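Local coordinates for putative S-adenosylmethionine-dependent methyltransferase (Bacteroides thetaiotaomicron, PDB 1WYZ), which is probably a methyltransferase that uses S-adenosylmethionine as methyl donor and resembles the RsmI-like enzymes, at residues 62-67 with 71-76. Numbering follows the deposited sequence.
Sequences YPLNKH and EDISGY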
# COMPACT_ATOMS: atom_id res chain seq x y z
N TYR A 62 -5.74 -17.73 17.70
CA TYR A 62 -4.73 -17.36 18.68
C TYR A 62 -4.68 -15.84 18.81
O TYR A 62 -4.39 -15.13 17.83
CB TYR A 62 -3.35 -17.88 18.26
CG TYR A 62 -3.26 -19.39 18.17
CD1 TYR A 62 -3.37 -20.19 19.31
CD2 TYR A 62 -3.08 -20.02 16.94
CE1 TYR A 62 -3.30 -21.59 19.22
CE2 TYR A 62 -3.00 -21.42 16.84
CZ TYR A 62 -3.12 -22.20 17.98
OH TYR A 62 -3.07 -23.57 17.87
N PRO A 63 -4.97 -15.30 20.01
CA PRO A 63 -4.95 -13.86 20.27
C PRO A 63 -3.53 -13.31 20.20
O PRO A 63 -2.60 -13.92 20.73
CB PRO A 63 -5.55 -13.76 21.67
CG PRO A 63 -6.48 -14.92 21.73
CD PRO A 63 -5.63 -16.02 21.11
N LEU A 64 -3.38 -12.15 19.56
CA LEU A 64 -2.07 -11.52 19.38
C LEU A 64 -2.10 -10.03 19.76
O LEU A 64 -3.07 -9.33 19.44
CB LEU A 64 -1.64 -11.69 17.92
CG LEU A 64 -0.17 -11.74 17.52
CD1 LEU A 64 0.51 -10.40 17.75
CD2 LEU A 64 0.51 -12.83 18.32
N ASN A 65 -1.05 -9.56 20.42
CA ASN A 65 -0.93 -8.15 20.84
C ASN A 65 0.38 -7.52 20.39
O ASN A 65 1.21 -8.17 19.75
CB ASN A 65 -1.01 -8.03 22.36
CG ASN A 65 -2.39 -7.64 22.85
OD1 ASN A 65 -3.03 -6.76 22.27
ND2 ASN A 65 -2.84 -8.27 23.92
N LYS A 66 0.58 -6.26 20.75
CA LYS A 66 1.82 -5.58 20.38
C LYS A 66 2.89 -5.92 21.41
O LYS A 66 4.05 -5.54 21.27
CB LYS A 66 1.63 -4.06 20.30
CG LYS A 66 1.63 -3.35 21.64
CD LYS A 66 1.95 -1.87 21.48
CE LYS A 66 3.32 -1.66 20.81
NZ LYS A 66 4.42 -2.36 21.53
N HIS A 67 2.49 -6.65 22.45
CA HIS A 67 3.43 -7.06 23.47
C HIS A 67 3.45 -8.56 23.67
O HIS A 67 4.12 -9.07 24.56
CB HIS A 67 3.13 -6.37 24.80
CG HIS A 67 3.49 -4.92 24.81
ND1 HIS A 67 2.57 -3.92 24.58
CD2 HIS A 67 4.68 -4.31 24.98
CE1 HIS A 67 3.18 -2.75 24.61
NE2 HIS A 67 4.47 -2.96 24.85
N GLU A 71 8.01 -15.82 22.13
CA GLU A 71 8.03 -17.23 22.47
C GLU A 71 6.64 -17.82 22.21
O GLU A 71 6.51 -18.87 21.57
CB GLU A 71 8.40 -17.40 23.95
CG GLU A 71 8.09 -18.78 24.55
CD GLU A 71 8.84 -19.91 23.87
OE1 GLU A 71 8.57 -20.19 22.68
OE2 GLU A 71 9.70 -20.54 24.53
N ASP A 72 5.61 -17.14 22.71
CA ASP A 72 4.24 -17.59 22.53
C ASP A 72 3.88 -17.57 21.05
O ASP A 72 3.22 -18.49 20.55
CB ASP A 72 3.28 -16.70 23.32
CG ASP A 72 3.63 -16.62 24.79
OD1 ASP A 72 3.86 -17.69 25.40
OD2 ASP A 72 3.67 -15.50 25.34
N ILE A 73 4.30 -16.52 20.35
CA ILE A 73 4.03 -16.39 18.92
C ILE A 73 4.53 -17.66 18.23
O ILE A 73 3.84 -18.24 17.38
CB ILE A 73 4.78 -15.19 18.30
CG1 ILE A 73 4.20 -13.88 18.82
CG2 ILE A 73 4.68 -15.22 16.78
CD1 ILE A 73 3.09 -13.97 19.83
N SER A 74 5.74 -18.08 18.60
CA SER A 74 6.34 -19.28 18.04
C SER A 74 5.41 -20.47 18.22
O SER A 74 5.23 -21.28 17.31
CB SER A 74 7.68 -19.56 18.72
OG SER A 74 8.35 -20.63 18.09
N GLY A 75 4.83 -20.57 19.42
CA GLY A 75 3.90 -21.65 19.72
C GLY A 75 2.70 -21.55 18.81
O GLY A 75 2.16 -22.56 18.36
N TYR A 76 2.27 -20.33 18.54
CA TYR A 76 1.12 -20.12 17.67
C TYR A 76 1.40 -20.61 16.25
O TYR A 76 0.48 -21.02 15.55
CB TYR A 76 0.75 -18.64 17.61
CG TYR A 76 0.29 -18.04 18.91
CD1 TYR A 76 -0.35 -18.81 19.88
CD2 TYR A 76 0.44 -16.67 19.15
CE1 TYR A 76 -0.83 -18.23 21.06
CE2 TYR A 76 -0.04 -16.09 20.31
CZ TYR A 76 -0.67 -16.87 21.26
OH TYR A 76 -1.13 -16.28 22.42
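Tyr76 lays its ring against the start of the Tyr62 side chain. The Tyr62 CB sits over one face of the Tyr76 ring, 3.7 Å from its centroid and 17° off the ring normal, a CH-pi contact. Beyond CB the two rings are near parallel, with planes at 23°. They are slid apart, with centroids separated by 4.9 Å, and barely overlap. Their closest carbons are Tyr62 CD1 and Tyr76 CD1, 3.4 Å apart. The two side chains run past each other in opposite directions, which brings Tyr76 CA over one face of the Tyr62 ring, toward its rim. The opposite face of the Tyr76 ring meets Asp72 O, one turn back in its own helix. That carbonyl also accepts the backbone N-H of Tyr76. The ring is thus sandwiched between its own helix and the strand. Tyr62 and Pro63 form the short outermost strand of the five-stranded parallel sheet, beside strand 34-37. The chain leaves this strand through a loop and returns in helix 70-81, which packs back on it as the first half of a beta-alpha-beta crossover to strand 86-89. Leu64 follows the strand. Its CG lies anti to the backbone N (chi1 -152°), and its CD2 methyl reaches the edge of the Tyr76 ring, 3.9 Å from Tyr76 CE2. The same methyl also meets Ile73 CG1, the two side chains crossing at about a right angle. Replacing Tyr76 with an alanine would probably leave Tyr62 CB and the Leu64 methyl without their aromatic partner and open a gap between strand and helix. Leu64 and Ile73, both buried, also touch helix 100-110; Tyr62, Leu64 and Tyr76 touch Ile36 of strand 34-37.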